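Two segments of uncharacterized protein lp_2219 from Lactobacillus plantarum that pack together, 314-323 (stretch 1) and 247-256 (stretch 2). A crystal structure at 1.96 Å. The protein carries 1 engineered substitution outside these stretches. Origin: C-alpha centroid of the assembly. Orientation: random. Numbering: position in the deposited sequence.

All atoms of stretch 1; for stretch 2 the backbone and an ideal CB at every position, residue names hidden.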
# COMPACT_ATOMS: atom_id res chain seq x y z
N ALA A 314 -6.03 -4.97 -18.96
CA ALA A 314 -7.23 -4.26 -19.32
C ALA A 314 -8.18 -4.81 -18.26
O ALA A 314 -8.06 -5.97 -17.87
CB ALA A 314 -7.71 -4.65 -20.71
N ARG A 315 -9.10 -3.99 -17.77
CA ARG A 315 -10.05 -4.43 -16.76
C ARG A 315 -11.48 -4.17 -17.23
O ARG A 315 -11.81 -3.04 -17.59
CB ARG A 315 -9.80 -3.69 -15.44
CG ARG A 315 -10.91 -3.90 -14.40
CD ARG A 315 -10.63 -3.14 -13.10
NE ARG A 315 -11.69 -3.38 -12.12
CZ ARG A 315 -12.84 -2.71 -12.06
NH1 ARG A 315 -13.09 -1.73 -12.92
NH2 ARG A 315 -13.74 -3.03 -11.15
N ASP A 316 -12.31 -5.21 -17.23
CA ASP A 316 -13.71 -5.06 -17.64
C ASP A 316 -14.44 -4.33 -16.53
O ASP A 316 -14.40 -4.75 -15.37
CB ASP A 316 -14.33 -6.44 -17.88
CG ASP A 316 -15.72 -6.35 -18.50
OD1 ASP A 316 -16.66 -5.87 -17.82
OD2 ASP A 316 -15.87 -6.75 -19.67
N LEU A 317 -15.11 -3.23 -16.88
CA LEU A 317 -15.82 -2.41 -15.91
C LEU A 317 -17.03 -3.06 -15.24
O LEU A 317 -17.41 -2.68 -14.13
CB LEU A 317 -16.26 -1.10 -16.57
CG LEU A 317 -15.18 -0.24 -17.24
CD1 LEU A 317 -15.81 1.03 -17.79
CD2 LEU A 317 -14.09 0.10 -16.23
N THR A 318 -17.64 -4.03 -15.90
CA THR A 318 -18.81 -4.68 -15.33
C THR A 318 -18.51 -6.02 -14.67
O THR A 318 -19.09 -6.35 -13.64
CB THR A 318 -19.91 -4.87 -16.40
OG1 THR A 318 -19.47 -5.81 -17.39
CG2 THR A 318 -20.23 -3.54 -17.08
N SER A 319 -17.58 -6.78 -15.24
CA SER A 319 -17.22 -8.09 -14.69
C SER A 319 -16.06 -8.03 -13.71
O SER A 319 -15.88 -8.94 -12.90
CB SER A 319 -16.85 -9.05 -15.82
OG SER A 319 -15.55 -8.75 -16.32
N GLY A 320 -15.26 -6.97 -13.80
CA GLY A 320 -14.12 -6.81 -12.92
C GLY A 320 -12.92 -7.67 -13.27
O GLY A 320 -11.85 -7.53 -12.67
N LYS A 321 -13.07 -8.55 -14.26
CA LYS A 321 -11.97 -9.42 -14.65
C LYS A 321 -10.87 -8.73 -15.45
O LYS A 321 -11.09 -7.69 -16.07
CB LYS A 321 -12.50 -10.64 -15.40
CG LYS A 321 -13.36 -11.54 -14.50
CD LYS A 321 -13.71 -12.86 -15.17
CE LYS A 321 -14.47 -13.76 -14.20
NZ LYS A 321 -14.81 -15.08 -14.81
N LEU A 322 -9.68 -9.32 -15.42
CA LEU A 322 -8.52 -8.75 -16.10
C LEU A 322 -8.00 -9.61 -17.25
O LEU A 322 -8.24 -10.81 -17.31
CB LEU A 322 -7.39 -8.55 -15.09
CG LEU A 322 -7.75 -7.90 -13.74
CD1 LEU A 322 -6.54 -7.93 -12.81
CD2 LEU A 322 -8.23 -6.47 -13.97
N SER A 323 -7.29 -8.96 -18.17
CA SER A 323 -6.69 -9.65 -19.31
C SER A 323 -5.40 -8.92 -19.66
O SER A 323 -5.35 -7.69 -19.69
CB SER A 323 -7.64 -9.69 -20.51
OG SER A 323 -7.89 -8.40 -21.03
N UNK A 247 -9.68 -1.91 -3.98
CA UNK A 247 -11.11 -2.08 -4.19
C UNK A 247 -11.56 -1.10 -5.27
O UNK A 247 -11.16 0.06 -5.26
CB UNK A 247 -11.89 -1.87 -2.89
N UNK A 248 -12.39 -1.57 -6.20
CA UNK A 248 -12.88 -0.69 -7.26
C UNK A 248 -13.71 0.43 -6.65
O UNK A 248 -14.24 0.30 -5.55
CB UNK A 248 -13.70 -1.47 -8.28
N UNK A 249 -13.81 1.55 -7.37
CA UNK A 249 -14.56 2.71 -6.90
C UNK A 249 -16.01 2.40 -6.55
O UNK A 249 -16.57 2.97 -5.62
CB UNK A 249 -14.52 3.81 -7.96
N UNK A 250 -16.62 1.49 -7.31
CA UNK A 250 -18.01 1.12 -7.05
C UNK A 250 -18.12 0.13 -5.90
O UNK A 250 -19.22 -0.19 -5.45
CB UNK A 250 -18.65 0.53 -8.31
N UNK A 251 -16.97 -0.35 -5.42
CA UNK A 251 -16.95 -1.29 -4.31
C UNK A 251 -17.36 -2.71 -4.65
O UNK A 251 -17.54 -3.53 -3.75
CB UNK A 251 -17.87 -0.77 -3.20
N UNK A 252 -17.48 -3.02 -5.93
CA UNK A 252 -17.90 -4.35 -6.37
C UNK A 252 -16.81 -5.40 -6.52
O UNK A 252 -17.08 -6.60 -6.46
CB UNK A 252 -18.61 -4.21 -7.72
N UNK A 253 -15.57 -4.95 -6.72
CA UNK A 253 -14.48 -5.90 -6.91
C UNK A 253 -13.25 -5.62 -6.05
O UNK A 253 -12.78 -4.49 -5.96
CB UNK A 253 -14.07 -5.91 -8.38
N UNK A 254 -12.74 -6.68 -5.44
CA UNK A 254 -11.56 -6.61 -4.58
C UNK A 254 -10.39 -7.31 -5.26
O UNK A 254 -10.56 -8.37 -5.87
CB UNK A 254 -11.84 -7.24 -3.21
N UNK A 255 -9.20 -6.72 -5.16
CA UNK A 255 -8.02 -7.29 -5.78
C UNK A 255 -6.89 -7.43 -4.76
O UNK A 255 -6.74 -6.58 -3.88
CB UNK A 255 -7.57 -6.43 -6.96
N UNK A 256 -6.11 -8.50 -4.86
CA UNK A 256 -4.98 -8.70 -3.95
C UNK A 256 -3.82 -9.34 -4.72
O UNK A 256 -4.05 -10.15 -5.62
CB UNK A 256 -5.39 -9.57 -2.76

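Stretch 1 is a hairpin whose two strands are joined by a loop, and it presents to stretch 2 the guanidinium of Arg315, the bare CA of Gly320 and the carbonyls of the loop. Position 247 lies out of reach, with no atom of stretch 1 within 5.5 Å of its ideal CB, so many residues would fit; it is Leu247.

At position 248 the CA-to-CB bond points toward stretch 1, and the ideal CB lies 3.3 Å from Arg315 NH2. So tight an approach favours a small side chain, perhaps a polar one. The residue is Ser248; Ser248 OG accepts a hydrogen bond from the backbone N of 253 (3.0 Å) and also bonds the side chain at 250. Position 249 points sideways into open space and tolerates almost anything; His249 leads its ring away.

Position 250, third in a type I turn that begins at Ser248, points toward the loop without touching it at CB. With a guanidinium and the carbonyl of Leu317 beyond, an acidic or other polar side chain would suit. Asp250 answers through water 1, which donates to Asp250 OD1 (2.8 Å) and to Leu317 O (2.8 Å) and accepts from Arg315 NH2 (2.7 Å). Asp250 OD2 accepts a very short hydrogen bond from Ser248 OG (2.5 Å). It also accepts from the backbone N of 252 (3.0 Å), bracing the turn.

Position 251 has phi 75°, which favours glycine, and is Gly251. Position 252 points toward stretch 1 but meets nothing there, leaving the choice wide; it is His252.

Position 253 points toward stretch 1, its ideal CB 4.0 Å from Arg315 NH2 and 4.6 Å from Gly320 CA. A flat side chain could lie against the glycine, and an aromatic or a long aliphatic one is plausible. Phe253 places its ring face under Gly320, with Gly320 CA 3.6 Å from the ring centroid and 7° off the normal, a CH-pi contact. A CB on Gly320 would come 2.4 Å from Phe253 CG, so this packing depends on the missing side chain. Ser319 O also approaches Phe253 CE1 to 3.0 Å.

Position 254 is out of reach and holds Leu254. Position 255 again points toward stretch 1, but across a gap that calls for a long side chain, ideally one able both to donate to Gly320 O and to accept from Arg315. Tyr255 does both: its OH donates to Gly320 O (2.6 Å) and accepts from Arg315 NE (2.7 Å), while Tyr255 CE2 packs 4.0 Å from Leu322 CD2. Position 256, out of reach, is Val256.

Stretch 2 (247-256) LSHDGHFLYV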
# COMPACT_ATOMS: atom_id res chain seq x y z
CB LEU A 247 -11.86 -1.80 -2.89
CG LEU A 247 -13.37 -2.03 -2.85
CD1 LEU A 247 -13.66 -3.53 -2.92
CD2 LEU A 247 -13.94 -1.45 -1.56
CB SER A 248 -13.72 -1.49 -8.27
OG SER A 248 -14.80 -2.15 -7.63
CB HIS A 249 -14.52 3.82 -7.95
CG HIS A 249 -15.02 5.14 -7.46
ND1 HIS A 249 -14.29 5.94 -6.60
CD2 HIS A 249 -16.18 5.80 -7.68
CE1 HIS A 249 -14.98 7.03 -6.32
NE2 HIS A 249 -16.13 6.97 -6.96
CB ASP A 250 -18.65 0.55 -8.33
CG ASP A 250 -17.88 -0.62 -8.91
OD1 ASP A 250 -18.14 -0.99 -10.07
OD2 ASP A 250 -17.01 -1.18 -8.20
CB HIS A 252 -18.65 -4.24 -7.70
CG HIS A 252 -19.94 -3.48 -7.60
ND1 HIS A 252 -20.38 -2.63 -8.60
CD2 HIS A 252 -20.90 -3.47 -6.65
CE1 HIS A 252 -21.54 -2.12 -8.25
NE2 HIS A 252 -21.89 -2.62 -7.07
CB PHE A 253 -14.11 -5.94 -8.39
CG PHE A 253 -15.23 -6.43 -9.26
CD1 PHE A 253 -15.53 -7.78 -9.33
CD2 PHE A 253 -16.01 -5.53 -9.98
CE1 PHE A 253 -16.61 -8.24 -10.08
CE2 PHE A 253 -17.10 -5.97 -10.74
CZ PHE A 253 -17.40 -7.33 -10.79
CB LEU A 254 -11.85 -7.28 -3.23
CG LEU A 254 -10.80 -7.16 -2.12
CD1 LEU A 254 -10.77 -5.73 -1.59
CD2 LEU A 254 -11.14 -8.12 -0.99
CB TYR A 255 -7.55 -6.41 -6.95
CG TYR A 255 -8.60 -6.18 -8.02
CD1 TYR A 255 -9.68 -5.31 -7.79
CD2 TYR A 255 -8.56 -6.87 -9.23
CE1 TYR A 255 -10.68 -5.15 -8.75
CE2 TYR A 255 -9.56 -6.72 -10.19
CZ TYR A 255 -10.62 -5.86 -9.94
OH TYR A 255 -11.64 -5.74 -10.86
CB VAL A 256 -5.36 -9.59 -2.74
CG1 VAL A 256 -5.71 -11.00 -3.19
CG2 VAL A 256 -4.22 -9.62 -1.73
O HOH W 1 -16.26 -2.25 -11.64
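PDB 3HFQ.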